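PDB 2WW2: alpha-1,2-mannosidase from Bacteroides thetaiotaomicron, which hydrolyses alpha-mannosidic linkages with inversion of configuration, as a calcium-dependent mannosidase of glycoside hydrolase family 92. Local coordinates for residues A[343-348]-A[664-669]; A[349-354]-A[394-399]. All coordinates share one frame; numbering follows the deposited sequence.

Contact 1 of 2, residues A[343-348]-A[664-669]; sequences TLLYPE and LHLPEG
L344 and L345, in the last turn of helix 338-345, meet L664, on strand 661-665, and L666, mainly through apolar side chains. L344 has CG anti to its backbone N (chi1 179°), and its two methyls divide the work: CD2 reaches L664 CD2 at 3.9 Å, while CD1 faces L666 CD2. In L345 one branch does the touching. CD2 sits 3.7 Å from L666 CD2 and also rests against CB, CG and CD2 of L664, the L345 and L664 side chains crossing at about a right angle. L666 CD2 thus touches both helix leucines, L344 through CD1 and L345 through CD2, and comes within 3.3 Å of L344 O. Farther along, the two proline rings meet at single carbons, P347 CG and P667 CG, 3.7 Å apart. F642 covers both L344 and L664 from strand 642-643.

No direct hydrogen bond crosses between the segments. A water instead donates to L345 O (2.7 Å) and to H665 O (2.9 Å), and R273 also donates to L345 O, while the H665 imidazole is held by E275 and N671. The chemistry implies a join made by the fit of leucine methyls and proline rings, with one water bridging two carbonyls, which as acceptors could not bond to each other.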
# COMPACT_ATOMS: atom_id res chain seq x y z
N THR A 343 -16.82 -17.51 -32.21
CA THR A 343 -18.20 -17.78 -32.61
C THR A 343 -18.74 -16.68 -33.50
O THR A 343 -19.65 -16.91 -34.28
CB THR A 343 -19.18 -17.95 -31.40
OG1 THR A 343 -19.25 -16.72 -30.68
CG2 THR A 343 -18.72 -19.09 -30.47
N LEU A 344 -18.19 -15.47 -33.36
CA LEU A 344 -18.70 -14.32 -34.11
C LEU A 344 -17.98 -14.16 -35.45
O LEU A 344 -18.61 -14.14 -36.51
CB LEU A 344 -18.53 -13.03 -33.28
CG LEU A 344 -19.00 -11.71 -33.92
CD1 LEU A 344 -20.46 -11.81 -34.36
CD2 LEU A 344 -18.79 -10.52 -32.96
N LEU A 345 -16.66 -14.04 -35.38
CA LEU A 345 -15.86 -13.71 -36.55
C LEU A 345 -15.20 -14.91 -37.26
O LEU A 345 -14.85 -14.82 -38.44
CB LEU A 345 -14.79 -12.70 -36.17
CG LEU A 345 -15.25 -11.25 -35.96
CD1 LEU A 345 -14.10 -10.47 -35.39
CD2 LEU A 345 -15.68 -10.62 -37.28
N TYR A 346 -15.03 -16.01 -36.53
CA TYR A 346 -14.37 -17.21 -37.05
C TYR A 346 -15.16 -18.48 -36.70
O TYR A 346 -14.61 -19.43 -36.14
CB TYR A 346 -12.93 -17.29 -36.51
CG TYR A 346 -12.18 -15.97 -36.64
CD1 TYR A 346 -11.53 -15.64 -37.84
CD2 TYR A 346 -12.15 -15.05 -35.61
CE1 TYR A 346 -10.87 -14.42 -37.99
CE2 TYR A 346 -11.49 -13.82 -35.74
CZ TYR A 346 -10.84 -13.53 -36.95
OH TYR A 346 -10.17 -12.33 -37.11
N PRO A 347 -16.46 -18.51 -37.05
CA PRO A 347 -17.30 -19.60 -36.54
C PRO A 347 -16.92 -20.96 -37.15
O PRO A 347 -17.28 -21.99 -36.59
CB PRO A 347 -18.72 -19.18 -36.94
CG PRO A 347 -18.53 -18.31 -38.13
CD PRO A 347 -17.24 -17.55 -37.84
N GLU A 348 -16.21 -20.96 -38.27
CA GLU A 348 -15.76 -22.23 -38.85
C GLU A 348 -14.78 -22.88 -37.88
O GLU A 348 -14.65 -24.11 -37.83
CB GLU A 348 -15.14 -22.06 -40.26
CG GLU A 348 -13.77 -21.41 -40.29
CD GLU A 348 -13.81 -19.88 -40.35
OE1 GLU A 348 -14.80 -19.25 -39.92
OE2 GLU A 348 -12.83 -19.30 -40.84
N LEU A 664 -17.12 -5.46 -39.37
CA LEU A 664 -16.98 -6.88 -39.16
C LEU A 664 -17.49 -7.61 -40.40
O LEU A 664 -18.64 -7.43 -40.81
CB LEU A 664 -17.77 -7.31 -37.91
CG LEU A 664 -17.22 -6.90 -36.54
CD1 LEU A 664 -17.45 -5.40 -36.24
CD2 LEU A 664 -17.90 -7.74 -35.48
N HIS A 665 -16.62 -8.43 -41.00
CA HIS A 665 -16.96 -9.20 -42.19
C HIS A 665 -17.38 -10.58 -41.75
O HIS A 665 -16.54 -11.42 -41.42
CB HIS A 665 -15.77 -9.24 -43.15
CG HIS A 665 -15.45 -7.90 -43.72
ND1 HIS A 665 -16.33 -7.22 -44.54
CD2 HIS A 665 -14.37 -7.09 -43.57
CE1 HIS A 665 -15.80 -6.05 -44.87
NE2 HIS A 665 -14.62 -5.95 -44.29
N LEU A 666 -18.69 -10.77 -41.72
CA LEU A 666 -19.29 -11.97 -41.18
C LEU A 666 -19.65 -12.97 -42.27
O LEU A 666 -19.53 -12.67 -43.47
CB LEU A 666 -20.50 -11.60 -40.32
CG LEU A 666 -20.11 -10.63 -39.20
CD1 LEU A 666 -21.32 -10.01 -38.51
CD2 LEU A 666 -19.22 -11.29 -38.15
N PRO A 667 -20.07 -14.18 -41.88
CA PRO A 667 -20.42 -15.19 -42.88
C PRO A 667 -21.53 -14.74 -43.84
O PRO A 667 -22.36 -13.90 -43.49
CB PRO A 667 -20.92 -16.37 -42.01
CG PRO A 667 -20.07 -16.24 -40.74
CD PRO A 667 -20.01 -14.73 -40.51
N GLU A 668 -21.51 -15.32 -45.04
CA GLU A 668 -22.55 -15.12 -46.05
C GLU A 668 -22.63 -13.68 -46.54
O GLU A 668 -23.70 -13.16 -46.86
CB GLU A 668 -23.87 -15.68 -45.56
CG GLU A 668 -23.76 -17.20 -45.44
CD GLU A 668 -24.86 -17.83 -44.63
OE1 GLU A 668 -25.32 -17.21 -43.65
OE2 GLU A 668 -25.26 -18.96 -44.98
N GLY A 669 -21.46 -13.06 -46.60
CA GLY A 669 -21.30 -11.71 -47.12
C GLY A 669 -21.98 -10.65 -46.30
O GLY A 669 -22.20 -9.56 -46.80
O HOH W 1 -16.66 -14.08 -40.37

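Contact 2 of 2, residues A[349-354]-A[394-399]; sequences VSERVT and KGIQTV
A Schellman motif closes helix 383-393, and the loop that leaves it runs across the first turns of helix 347-364 in the family 92 catalytic domain. G395, at positive phi, is the C-prime residue of the motif: its N bonds to W392 O, and I396 N bonds back to A391 O. Beyond this turn I396, T398 and V399 touch the helix.

I396 spreads its two branches over neighbouring helix residues. The ethyl arm ends with CD1 4.0 Å from S350 CB, and CG2 lies 3.8 Å from E351 CG, the two side chains crossing at about a right angle. A391 and P347 also touch this isoleucine. The glutamate contributes its aliphatic part: T398 CG2 packs against both CB and CG of E351, 3.6 Å from CB, while the chain extends onward beyond CG.

T398 makes a direct hydrogen bond to the helix. Its chi1 of 56° sets OG1 between the backbone N and the carbonyl carbon, from where the hydroxyl donates to E351 O at 2.8 Å. The donor lies in the carbonyl plane, on a lone pair, with a C=O...O angle of 133°. One turn on, T354 also has its hydroxyl between N and C, but turns it back along its own helix to donate to S350 O, which already takes the backbone N-H of T354. The hydroxyl bond to this doubly used carbonyl holds the rotation of T354 about chi1. A water then joins the segments a second time, accepting from T398 N at 2.7 Å and donating to T354 OG1. At the end of the contact V399 CG1 lies 3.5 Å from T354 O.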
# COMPACT_ATOMS: atom_id res chain seq x y z
N VAL A 349 -14.09 -22.05 -37.10
CA VAL A 349 -13.19 -22.59 -36.08
C VAL A 349 -13.98 -23.21 -34.93
O VAL A 349 -13.72 -24.36 -34.54
CB VAL A 349 -12.20 -21.54 -35.58
CG1 VAL A 349 -11.26 -22.16 -34.51
CG2 VAL A 349 -11.38 -21.02 -36.78
N SER A 350 -14.98 -22.49 -34.43
CA SER A 350 -15.80 -23.01 -33.33
C SER A 350 -16.53 -24.29 -33.74
O SER A 350 -16.76 -25.18 -32.91
CB SER A 350 -16.82 -21.96 -32.86
OG SER A 350 -16.18 -20.72 -32.57
N GLU A 351 -16.91 -24.38 -35.01
CA GLU A 351 -17.55 -25.61 -35.51
C GLU A 351 -16.66 -26.83 -35.25
O GLU A 351 -17.16 -27.90 -34.87
CB GLU A 351 -17.89 -25.52 -37.01
CG GLU A 351 -19.07 -24.59 -37.32
CD GLU A 351 -19.32 -24.39 -38.81
OE1 GLU A 351 -18.49 -24.82 -39.64
OE2 GLU A 351 -20.36 -23.81 -39.15
N ARG A 352 -15.36 -26.69 -35.50
CA ARG A 352 -14.42 -27.80 -35.33
C ARG A 352 -13.98 -27.97 -33.86
O ARG A 352 -13.79 -29.10 -33.38
CB ARG A 352 -13.19 -27.62 -36.24
CG ARG A 352 -13.54 -27.53 -37.73
CD ARG A 352 -12.29 -27.50 -38.60
NE ARG A 352 -11.53 -26.26 -38.44
CZ ARG A 352 -11.54 -25.26 -39.33
NH1 ARG A 352 -12.29 -25.35 -40.42
NH2 ARG A 352 -10.82 -24.17 -39.11
N VAL A 353 -13.82 -26.85 -33.16
CA VAL A 353 -13.43 -26.89 -31.74
C VAL A 353 -14.48 -27.60 -30.91
O VAL A 353 -14.15 -28.42 -30.03
CB VAL A 353 -13.21 -25.47 -31.17
CG1 VAL A 353 -13.14 -25.51 -29.64
CG2 VAL A 353 -11.92 -24.86 -31.74
N THR A 354 -15.75 -27.30 -31.18
CA THR A 354 -16.82 -27.94 -30.40
C THR A 354 -16.84 -29.44 -30.67
O THR A 354 -16.94 -30.24 -29.72
CB THR A 354 -18.21 -27.30 -30.62
OG1 THR A 354 -18.49 -27.26 -32.03
CG2 THR A 354 -18.24 -25.86 -30.06
N LYS A 394 -25.72 -19.67 -30.55
CA LYS A 394 -25.41 -18.79 -31.66
C LYS A 394 -25.55 -19.53 -32.98
O LYS A 394 -25.13 -19.02 -34.03
CB LYS A 394 -23.97 -18.25 -31.51
CG LYS A 394 -23.84 -17.27 -30.38
CD LYS A 394 -22.38 -16.94 -30.06
CE LYS A 394 -22.32 -15.84 -28.98
NZ LYS A 394 -20.91 -15.49 -28.68
N GLY A 395 -26.14 -20.72 -32.94
CA GLY A 395 -26.45 -21.45 -34.17
C GLY A 395 -25.30 -22.30 -34.69
O GLY A 395 -25.37 -22.82 -35.80
N ILE A 396 -24.25 -22.45 -33.88
CA ILE A 396 -23.14 -23.32 -34.22
C ILE A 396 -23.43 -24.65 -33.54
O ILE A 396 -23.30 -24.80 -32.31
CB ILE A 396 -21.81 -22.73 -33.71
CG1 ILE A 396 -21.59 -21.36 -34.36
CG2 ILE A 396 -20.65 -23.67 -34.00
CD1 ILE A 396 -20.42 -20.57 -33.78
N GLN A 397 -23.86 -25.60 -34.36
CA GLN A 397 -24.44 -26.84 -33.85
C GLN A 397 -23.92 -28.03 -34.64
O GLN A 397 -24.65 -28.63 -35.41
CB GLN A 397 -25.97 -26.75 -33.90
CG GLN A 397 -26.50 -25.60 -33.05
CD GLN A 397 -28.02 -25.47 -33.06
OE1 GLN A 397 -28.71 -26.17 -33.80
NE2 GLN A 397 -28.55 -24.59 -32.20
N THR A 398 -22.66 -28.36 -34.43
CA THR A 398 -22.02 -29.45 -35.16
C THR A 398 -21.99 -30.73 -34.33
O THR A 398 -21.81 -31.81 -34.87
CB THR A 398 -20.58 -29.10 -35.56
OG1 THR A 398 -19.83 -28.73 -34.39
CG2 THR A 398 -20.59 -27.91 -36.52
N VAL A 399 -22.13 -30.62 -33.02
CA VAL A 399 -22.17 -31.79 -32.17
C VAL A 399 -23.59 -32.34 -32.07
O VAL A 399 -24.57 -31.63 -32.33
CB VAL A 399 -21.64 -31.47 -30.76
CG1 VAL A 399 -20.18 -30.96 -30.83
CG2 VAL A 399 -22.53 -30.41 -30.08
O HOH W 2 -21.31 -27.73 -32.12

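Overall arrangement
The two contacts lie on the same side of the chain's centre, their centres about 12 Å apart, and share helix 347-364. Contact 1 uses the end of helix 338-345 and the start of that helix, and contact 2 continues directly along it. In sequence both segments of contact 2 fall between those of contact 1, so a pairing about 40 residues apart sits within one that spans more than 300. They touch where T343 OG1 meets K394 NZ at 2.9 Å, probably a hydrogen bond, and where I396 packs on T343 and P347. Helices 338-345 and 347-364, consecutive in the chain, thus lie between strand 661-665 with the residues that follow it and the loop after helix 383-393, all within the catalytic domain.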